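Local coordinates for tail spike protein (Acinetobacter phage vB_AbaP_AS12, PDB 6EU4) that forms the trimeric tailspike of the phage and probably recognises and degrades the capsular polysaccharide of its Acinetobacter baumannii host, at residues S135-E140 with Q189-S194; K480-E485 with A497-S502; Y520-W525 with Q537-I542. All blocks are in the same frame, centred on the assembly; numbering follows the deposited sequence.

Contact 1: residues S135-E140 with Q189-S194; sequences SNTTIE and QNNHLS
Two successive rungs of the tailspike's parallel beta-helix meet here, strand 138-140 lying beside strand 192-194 with their directions only 9° apart and each residue opposite its counterpart one coil away. The backbone supplies the regular bonds: His192 N gives its hydrogen to Thr137 O at 2.8 Å, Ile139 N reaches His192 O from above the carbonyl plane, and Ser194 N meets Ile139 O nearly along the C=O axis.

Before the strands begin, Asn136 and Asn190 both adopt left-handed backbone conformations, so the two segments turn in step ahead of the strands and side chains take over part of the bonding. Ser135 OG, anti to its carbonyl carbon, receives Gln189 N at 2.9 Å in an almost straight bond (173°). Next to it, Asn136 N donates to Gln189 O over 3.0 Å. Asn191 swings CG beside its own backbone N (chi1 -62°), which carries the amide oxygen across: OD1 accepts Thr137 N at 2.9 Å, in the plane of the amide. Its other arm, ND2, is held by Asn134 O, so both ends of the amide are gripped and its rotation is fixed.

On the face of Ile139 and Leu193 the two side chains lie side by side, CD1 of Ile139 touching CG of Leu193 at 4.0 Å; Leu121 packs on Ile139 and Tyr221 on Leu193, from the strands on either side. Thr138 and His192 share the other face, where Thr138 OG1 sits at the imidazole edge and bonds to Thr142 O of the second subunit. His192 ND1 is bonded to Thr220 OG1, and NE2 to Glu144 of that neighbour, an acidic partner that could raise the imidazole's affinity for a proton. Polar side chains thus bond the turn from coil to coil, and the face of Thr138 and His192, like Asn136 at the turn, is bonded into the trimer.

Contact 2: residues K480-E485 with A497-S502; sequences KSLGNE and AVLVQS
Gln501 sends CG anti to its backbone N (chi1 178°) and then bends at chi2 (51°), which folds its amide back toward Leu482 and Gly483. NE2 reaches Gly483 O at 2.8 Å; the acceptor lies in the plane of the amide, but the donor sits above the glycine carbonyl plane and the bond is bent. Water 4 accepts from the same NE2 and donates to Glu485 O, while OE1 takes a hydrogen from water 3, which also donates to Leu482 O. Ser503 N is a further donor to OE1, so the amide is held from both ends. Glu485 closes the loop on itself: its OE2 uses the anti lone pair to receive Gly483 N at 2.8 Å.

Leu482 sets CG beside its backbone N (chi1 -61°), and its CD1 crosses obliquely to Leu499 CB at 3.9 Å. Ser481 faces the other way, its CA resting 3.6 Å from Val500 CG1, a methyl in the crowded position between backbone N and carbonyl carbon. Ser481 OG binds waters 1 and 2, which lead on to Ser502 N and OG respectively.

Lys480 N donates to Val498 O at 2.8 Å, on a lone pair, and Lys480 makes a cation-pi interaction with Tyr474 of the second subunit. Val500 bonds through N and O to Lys480 O and Leu482 N, the residues flanking its partner Ser481: the alternation of parallel strands, here at the outermost strand, within this chain, of a mixed sheet that continues through Ala497 into the second subunit.

Contact 3: residues Y520-W525 with Q537-I542; sequences YLVQQW and QLAFAI
Tyr520 leaves the backbone with CG beside its own N (chi1 -79°), so the ring leans across strand 537-542. CB and CG each lie 3.6 Å from Phe540 O, and CD2 comes closer to that oxygen while also touching Ala539 CB at 3.9 Å, a methyl at the ring's edge. Farther out, CE2 and CZ both meet Ala541 CB at 3.5 Å. Ala541 CA sits over one face, 3.9 Å from the ring centroid in a CH-pi contact. The hydroxyl at the tip bonds to Ser515 O.

In the backbone alongside, Phe540 N donates to Leu521 O at 2.8 Å in a nearly straight bond; Gln523 and Leu538 form the next hydrogen-bonded pair. At the far end the amides of Gln524 and Gln537 run side by side, nearly coplanar, and Gln537 NE2 reaches a lone pair of Gln524 OE1 at 3.0 Å, while Gln537 OE1 is bonded to Arg552. Trp525 lays its CZ3 edge against Leu538 CB.

This antiparallel hairpin fills the middle of its sheet, between strand 496-501 and strand 547-554, and Gln523 OE1 and Phe540 meet Trp525 of the third subunit.

In the fold
Contact 1 lies some 68 Å from contact 2 and 73 Å from contact 3, centre to centre, on the opposite side of the chain's centre: it belongs to the beta-helical shaft, they to a separate sheet further along the chain. Contacts 2 and 3 are adjacent in that sheet, where strand 496-501 pairs with strand 520-526. Contact 3 is wholly buried and combines backbone bonds and a glutamine pair with rings and alkyl groups, whereas contact 2, at the outermost strand of that sheet within the chain, is partly exposed and brings in ordered water. Contact 1 is buried too, yet rich in polar side chains. All three touch neighbouring subunits, so shaft and later sheet alike share in trimer assembly.

Contact 1: residues S135-E140 with Q189-S194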
loop_
_atom_site.group_PDB
_atom_site.type_symbol
_atom_site.label_atom_id
_atom_site.label_comp_id
_atom_site.label_asym_id
_atom_site.label_seq_id
_atom_site.Cartn_x
_atom_site.Cartn_y
_atom_site.Cartn_z
ATOM N N SER A 135 -18.853 -17.895 19.405
ATOM C CA SER A 135 -17.638 -18.176 18.657
ATOM C C SER A 135 -17.888 -19.325 17.694
ATOM O O SER A 135 -18.846 -20.088 17.836
ATOM C CB SER A 135 -16.486 -18.500 19.618
ATOM O OG SER A 135 -16.133 -17.318 20.322
ATOM N N ASN A 136 -16.998 -19.452 16.709
ATOM C CA ASN A 136 -17.094 -20.520 15.716
ATOM C C ASN A 136 -18.461 -20.528 15.047
ATOM O O ASN A 136 -19.061 -21.579 14.825
ATOM C CB ASN A 136 -16.795 -21.876 16.347
ATOM C CG ASN A 136 -16.060 -22.812 15.403
ATOM O OD1 ASN A 136 -14.842 -22.987 15.494
ATOM N ND2 ASN A 136 -16.805 -23.428 14.498
ATOM N N THR A 137 -18.961 -19.339 14.728
ATOM C CA THR A 137 -20.283 -19.175 14.151
ATOM C C THR A 137 -20.147 -18.699 12.717
ATOM O O THR A 137 -19.524 -17.662 12.462
ATOM C CB THR A 137 -21.099 -18.163 14.955
ATOM O OG1 THR A 137 -21.021 -18.509 16.328
ATOM C CG2 THR A 137 -22.544 -18.190 14.529
ATOM N N THR A 138 -20.744 -19.439 11.788
ATOM C CA THR A 138 -20.834 -19.029 10.390
ATOM C C THR A 138 -22.297 -18.732 10.094
ATOM O O THR A 138 -23.168 -19.582 10.330
ATOM C CB THR A 138 -20.266 -20.102 9.453
ATOM O OG1 THR A 138 -18.851 -20.214 9.670
ATOM C CG2 THR A 138 -20.498 -19.734 7.985
ATOM N N ILE A 139 -22.556 -17.517 9.597
ATOM C CA ILE A 139 -23.889 -17.039 9.240
ATOM C C ILE A 139 -23.794 -16.505 7.819
ATOM O O ILE A 139 -22.951 -15.646 7.541
ATOM C CB ILE A 139 -24.381 -15.928 10.186
ATOM C CG1 ILE A 139 -24.273 -16.349 11.650
ATOM C CG2 ILE A 139 -25.806 -15.528 9.820
ATOM C CD1 ILE A 139 -24.514 -15.214 12.628
ATOM N N GLU A 140 -24.631 -17.021 6.917
ATOM C CA GLU A 140 -24.542 -16.698 5.497
ATOM C C GLU A 140 -25.931 -16.375 4.952
ATOM O O GLU A 140 -26.818 -17.237 4.961
ATOM C CB GLU A 140 -23.923 -17.863 4.707
ATOM C CG GLU A 140 -23.832 -17.624 3.185
ATOM C CD GLU A 140 -23.384 -18.862 2.410
ATOM O OE1 GLU A 140 -22.806 -19.779 3.023
ATOM O OE2 GLU A 140 -23.597 -18.906 1.178
ATOM N N GLN A 189 -14.871 -15.170 18.934
ATOM C CA GLN A 189 -13.807 -15.372 17.965
ATOM C C GLN A 189 -14.138 -16.484 16.980
ATOM O O GLN A 189 -15.037 -17.299 17.193
ATOM C CB GLN A 189 -12.491 -15.695 18.662
ATOM C CG GLN A 189 -12.494 -16.920 19.529
ATOM C CD GLN A 189 -11.123 -17.156 20.115
ATOM O OE1 GLN A 189 -10.757 -16.544 21.123
ATOM N NE2 GLN A 189 -10.330 -18.003 19.454
ATOM N N ASN A 190 -13.371 -16.497 15.888
ATOM C CA ASN A 190 -13.506 -17.505 14.835
ATOM C C ASN A 190 -14.913 -17.537 14.255
ATOM O O ASN A 190 -15.439 -18.595 13.913
ATOM C CB ASN A 190 -13.080 -18.873 15.349
ATOM C CG ASN A 190 -11.642 -18.879 15.821
ATOM O OD1 ASN A 190 -11.367 -18.900 17.022
ATOM N ND2 ASN A 190 -10.714 -18.810 14.879
ATOM N N ASN A 191 -15.491 -16.358 14.070
ATOM C CA ASN A 191 -16.789 -16.201 13.439
ATOM C C ASN A 191 -16.601 -15.748 11.999
ATOM O O ASN A 191 -15.609 -15.101 11.649
ATOM C CB ASN A 191 -17.632 -15.192 14.204
ATOM C CG ASN A 191 -17.905 -15.642 15.620
ATOM O OD1 ASN A 191 -18.368 -16.746 15.843
ATOM N ND2 ASN A 191 -17.577 -14.799 16.583
ATOM N N HIS A 192 -17.562 -16.101 11.163
ATOM C CA HIS A 192 -17.463 -15.881 9.722
ATOM C C HIS A 192 -18.870 -15.534 9.255
ATOM O O HIS A 192 -19.691 -16.424 8.998
ATOM C CB HIS A 192 -16.862 -17.103 9.037
ATOM C CG HIS A 192 -15.526 -17.468 9.615
ATOM N ND1 HIS A 192 -14.399 -16.704 9.391
ATOM C CD2 HIS A 192 -15.165 -18.421 10.512
ATOM C CE1 HIS A 192 -13.388 -17.206 10.078
ATOM N NE2 HIS A 192 -13.828 -18.241 10.778
ATOM N N LEU A 193 -19.143 -14.236 9.181
ATOM C CA LEU A 193 -20.466 -13.712 8.880
ATOM C C LEU A 193 -20.467 -13.099 7.490
ATOM O O LEU A 193 -19.531 -12.374 7.137
ATOM C CB LEU A 193 -20.868 -12.638 9.887
ATOM C CG LEU A 193 -21.471 -13.064 11.210
ATOM C CD1 LEU A 193 -20.671 -14.153 11.860
ATOM C CD2 LEU A 193 -21.660 -11.869 12.131
ATOM N N SER A 194 -21.511 -13.371 6.699
ATOM C CA SER A 194 -21.533 -12.765 5.373
ATOM C C SER A 194 -22.935 -12.641 4.801
ATOM O O SER A 194 -23.761 -13.547 4.953
ATOM C CB SER A 194 -20.680 -13.551 4.376
ATOM O OG SER A 194 -21.137 -14.868 4.235
#

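Contact 2: residues K480-E485 with A497-S502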
loop_
_atom_site.group_PDB
_atom_site.type_symbol
_atom_site.label_atom_id
_atom_site.label_comp_id
_atom_site.label_asym_id
_atom_site.label_seq_id
_atom_site.Cartn_x
_atom_site.Cartn_y
_atom_site.Cartn_z
ATOM N N LYS A 480 17.114 31.793 -7.275
ATOM C CA LYS A 480 15.764 32.335 -7.122
ATOM C C LYS A 480 15.672 33.666 -7.855
ATOM O O LYS A 480 16.432 34.592 -7.565
ATOM C CB LYS A 480 15.402 32.513 -5.653
ATOM C CG LYS A 480 13.891 32.905 -5.455
ATOM C CD LYS A 480 13.516 32.938 -3.982
ATOM C CE LYS A 480 12.003 32.874 -3.748
ATOM N NZ LYS A 480 11.250 34.011 -4.337
ATOM N N SER A 481 14.740 33.763 -8.801
ATOM C CA SER A 481 14.618 34.959 -9.631
ATOM C C SER A 481 13.801 35.996 -8.878
ATOM O O SER A 481 12.658 35.732 -8.493
ATOM C CB SER A 481 13.966 34.633 -10.980
ATOM O OG SER A 481 14.073 35.740 -11.862
ATOM N N LEU A 482 14.388 37.174 -8.663
ATOM C CA LEU A 482 13.747 38.215 -7.874
ATOM C C LEU A 482 12.829 39.080 -8.722
ATOM O O LEU A 482 13.122 39.380 -9.884
ATOM C CB LEU A 482 14.797 39.107 -7.212
ATOM C CG LEU A 482 15.746 38.393 -6.253
ATOM C CD1 LEU A 482 16.917 39.303 -5.909
ATOM C CD2 LEU A 482 15.003 37.959 -5.003
ATOM N N GLY A 483 11.731 39.514 -8.125
ATOM C CA GLY A 483 10.908 40.558 -8.696
ATOM C C GLY A 483 11.426 41.926 -8.304
ATOM O O GLY A 483 12.630 42.140 -8.131
ATOM N N ASN A 484 10.499 42.869 -8.149
ATOM C CA ASN A 484 10.837 44.203 -7.659
ATOM C C ASN A 484 10.889 44.120 -6.138
ATOM O O ASN A 484 9.966 44.518 -5.422
ATOM C CB ASN A 484 9.819 45.239 -8.130
ATOM C CG ASN A 484 10.206 46.652 -7.729
ATOM O OD1 ASN A 484 11.361 46.924 -7.384
ATOM N ND2 ASN A 484 9.247 47.562 -7.778
ATOM N N GLU A 485 11.988 43.576 -5.630
ATOM C CA GLU A 485 12.075 43.324 -4.203
ATOM C C GLU A 485 13.470 43.662 -3.711
ATOM O O GLU A 485 14.439 43.720 -4.478
ATOM C CB GLU A 485 11.698 41.875 -3.847
ATOM C CG GLU A 485 12.288 40.803 -4.715
ATOM C CD GLU A 485 11.628 39.426 -4.497
ATOM O OE1 GLU A 485 11.565 38.946 -3.342
ATOM O OE2 GLU A 485 11.183 38.820 -5.493
ATOM N N ALA A 497 21.084 31.186 0.232
ATOM C CA ALA A 497 20.342 31.106 -1.025
ATOM C C ALA A 497 21.049 31.909 -2.112
ATOM O O ALA A 497 21.598 32.976 -1.851
ATOM C CB ALA A 497 18.908 31.642 -0.854
ATOM N N VAL A 498 20.963 31.419 -3.346
ATOM C CA VAL A 498 21.417 32.162 -4.519
ATOM C C VAL A 498 20.228 32.873 -5.154
ATOM O O VAL A 498 19.169 32.264 -5.373
ATOM C CB VAL A 498 22.097 31.237 -5.542
ATOM C CG1 VAL A 498 22.575 32.057 -6.738
ATOM C CG2 VAL A 498 23.253 30.450 -4.889
ATOM N N LEU A 499 20.420 34.155 -5.464
ATOM C CA LEU A 499 19.430 35.044 -6.045
ATOM C C LEU A 499 19.933 35.559 -7.386
ATOM O O LEU A 499 21.140 35.753 -7.591
ATOM C CB LEU A 499 19.159 36.242 -5.121
ATOM C CG LEU A 499 19.140 35.941 -3.611
ATOM C CD1 LEU A 499 19.087 37.223 -2.826
ATOM C CD2 LEU A 499 17.965 35.038 -3.281
ATOM N N VAL A 500 19.006 35.819 -8.295
ATOM C CA VAL A 500 19.326 36.508 -9.538
ATOM C C VAL A 500 18.363 37.670 -9.703
ATOM O O VAL A 500 17.161 37.536 -9.457
ATOM C CB VAL A 500 19.292 35.574 -10.774
ATOM C CG1 VAL A 500 17.919 34.914 -10.958
ATOM C CG2 VAL A 500 19.691 36.351 -12.020
ATOM N N GLN A 501 18.896 38.821 -10.091
ATOM C CA GLN A 501 18.078 39.962 -10.500
ATOM C C GLN A 501 18.443 40.264 -11.945
ATOM O O GLN A 501 19.494 40.850 -12.220
ATOM C CB GLN A 501 18.295 41.180 -9.609
ATOM C CG GLN A 501 17.471 42.392 -10.051
ATOM C CD GLN A 501 16.014 42.058 -10.237
ATOM O OE1 GLN A 501 15.584 41.732 -11.344
ATOM N NE2 GLN A 501 15.239 42.129 -9.159
ATOM N N SER A 502 17.573 39.865 -12.873
ATOM C CA SER A 502 17.861 40.047 -14.285
ATOM C C SER A 502 17.297 41.342 -14.841
ATOM O O SER A 502 17.579 41.671 -15.994
ATOM C CB SER A 502 17.317 38.866 -15.099
ATOM O OG SER A 502 15.897 38.820 -15.060
HETATM O O HOH W 1 15.048 38.499 -11.882
HETATM O O HOH W 2 15.495 35.825 -14.091
HETATM O O HOH W 3 13.009 41.501 -11.650
HETATM O O HOH W 4 15.394 43.803 -6.969
#

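Contact 3: residues Y520-W525 with Q537-I542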
loop_
_atom_site.group_PDB
_atom_site.type_symbol
_atom_site.label_atom_id
_atom_site.label_comp_id
_atom_site.label_asym_id
_atom_site.label_seq_id
_atom_site.Cartn_x
_atom_site.Cartn_y
_atom_site.Cartn_z
ATOM N N TYR A 520 22.337 41.199 -11.580
ATOM C CA TYR A 520 23.105 40.636 -10.469
ATOM C C TYR A 520 22.887 39.143 -10.288
ATOM O O TYR A 520 21.800 38.610 -10.532
ATOM C CB TYR A 520 22.736 41.271 -9.123
ATOM C CG TYR A 520 23.347 42.617 -8.843
ATOM C CD1 TYR A 520 22.835 43.770 -9.423
ATOM C CD2 TYR A 520 24.413 42.742 -7.963
ATOM C CE1 TYR A 520 23.381 45.008 -9.145
ATOM C CE2 TYR A 520 24.960 43.968 -7.679
ATOM C CZ TYR A 520 24.452 45.099 -8.269
ATOM O OH TYR A 520 25.005 46.332 -7.998
ATOM N N LEU A 521 23.943 38.482 -9.830
ATOM C CA LEU A 521 23.849 37.271 -9.033
ATOM C C LEU A 521 24.282 37.620 -7.619
ATOM O O LEU A 521 25.247 38.368 -7.433
ATOM C CB LEU A 521 24.738 36.163 -9.594
ATOM C CG LEU A 521 24.253 35.519 -10.888
ATOM C CD1 LEU A 521 25.341 34.661 -11.508
ATOM C CD2 LEU A 521 23.021 34.678 -10.590
ATOM N N VAL A 522 23.558 37.097 -6.631
ATOM C CA VAL A 522 23.845 37.346 -5.222
ATOM C C VAL A 522 23.825 36.014 -4.488
ATOM O O VAL A 522 22.867 35.241 -4.613
ATOM C CB VAL A 522 22.830 38.313 -4.584
ATOM C CG1 VAL A 522 23.158 38.528 -3.097
ATOM C CG2 VAL A 522 22.784 39.650 -5.337
ATOM N N GLN A 523 24.885 35.732 -3.747
ATOM C CA GLN A 523 24.888 34.641 -2.789
ATOM C C GLN A 523 24.558 35.243 -1.434
ATOM O O GLN A 523 25.299 36.100 -0.947
ATOM C CB GLN A 523 26.238 33.939 -2.733
ATOM C CG GLN A 523 26.371 32.932 -1.571
ATOM C CD GLN A 523 25.632 31.635 -1.859
ATOM O OE1 GLN A 523 25.920 30.939 -2.834
ATOM N NE2 GLN A 523 24.660 31.309 -1.017
ATOM N N GLN A 524 23.465 34.791 -0.827
ATOM C CA GLN A 524 23.160 35.142 0.556
ATOM C C GLN A 524 23.560 33.991 1.471
ATOM O O GLN A 524 23.338 32.819 1.153
ATOM C CB GLN A 524 21.675 35.468 0.744
ATOM C CG GLN A 524 21.318 35.718 2.214
ATOM C CD GLN A 524 19.941 36.307 2.374
ATOM O OE1 GLN A 524 19.696 37.423 1.941
ATOM N NE2 GLN A 524 19.032 35.560 3.008
ATOM N N TRP A 525 24.193 34.325 2.585
ATOM C CA TRP A 525 24.423 33.377 3.659
ATOM C C TRP A 525 23.629 33.813 4.883
ATOM O O TRP A 525 23.351 35.001 5.082
ATOM C CB TRP A 525 25.898 33.298 4.030
ATOM C CG TRP A 525 26.816 32.663 3.020
ATOM C CD1 TRP A 525 27.089 31.350 2.905
ATOM C CD2 TRP A 525 27.620 33.331 2.027
ATOM N NE1 TRP A 525 27.998 31.133 1.895
ATOM C CE2 TRP A 525 28.337 32.335 1.339
ATOM C CE3 TRP A 525 27.785 34.662 1.643
ATOM C CZ2 TRP A 525 29.243 32.633 0.316
ATOM C CZ3 TRP A 525 28.662 34.951 0.601
ATOM C CH2 TRP A 525 29.379 33.944 -0.039
ATOM N N GLN A 537 26.329 38.675 2.348
ATOM C CA GLN A 537 25.993 38.606 0.939
ATOM C C GLN A 537 27.224 38.912 0.102
ATOM O O GLN A 537 28.024 39.786 0.449
ATOM C CB GLN A 537 24.856 39.567 0.563
ATOM C CG GLN A 537 23.505 39.225 1.195
ATOM C CD GLN A 537 22.417 40.226 0.816
ATOM O OE1 GLN A 537 22.688 41.394 0.588
ATOM N NE2 GLN A 537 21.180 39.747 0.712
ATOM N N LEU A 538 27.380 38.138 -0.969
ATOM C CA LEU A 538 28.332 38.384 -2.043
ATOM C C LEU A 538 27.529 38.740 -3.290
ATOM O O LEU A 538 26.715 37.930 -3.751
ATOM C CB LEU A 538 29.184 37.142 -2.298
ATOM C CG LEU A 538 30.018 37.096 -3.583
ATOM C CD1 LEU A 538 30.966 38.271 -3.701
ATOM C CD2 LEU A 538 30.773 35.765 -3.654
ATOM N N ALA A 539 27.733 39.944 -3.811
ATOM C CA ALA A 539 26.996 40.429 -4.975
ATOM C C ALA A 539 27.927 40.598 -6.165
ATOM O O ALA A 539 28.997 41.215 -6.046
ATOM C CB ALA A 539 26.295 41.754 -4.677
ATOM N N PHE A 540 27.507 40.035 -7.311
ATOM C CA PHE A 540 28.165 40.209 -8.598
ATOM C C PHE A 540 27.335 41.187 -9.424
ATOM O O PHE A 540 26.244 40.840 -9.888
ATOM C CB PHE A 540 28.284 38.878 -9.339
ATOM C CG PHE A 540 29.151 37.866 -8.648
ATOM C CD1 PHE A 540 30.515 37.839 -8.889
ATOM C CD2 PHE A 540 28.610 36.926 -7.787
ATOM C CE1 PHE A 540 31.330 36.910 -8.269
ATOM C CE2 PHE A 540 29.434 35.983 -7.165
ATOM C CZ PHE A 540 30.786 35.975 -7.413
ATOM N N ALA A 541 27.836 42.409 -9.578
ATOM C CA ALA A 541 27.224 43.404 -10.458
ATOM C C ALA A 541 27.758 43.171 -11.863
ATOM O O ALA A 541 28.876 43.577 -12.183
ATOM C CB ALA A 541 27.531 44.813 -9.967
ATOM N N ILE A 542 26.945 42.552 -12.722
ATOM C CA ILE A 542 27.418 41.945 -13.966
ATOM C C ILE A 542 27.171 42.908 -15.126
ATOM O O ILE A 542 26.023 43.169 -15.500
ATOM C CB ILE A 542 26.738 40.593 -14.215
ATOM C CG1 ILE A 542 27.010 39.631 -13.050
ATOM C CG2 ILE A 542 27.200 39.995 -15.552
ATOM C CD1 ILE A 542 26.243 38.347 -13.131
#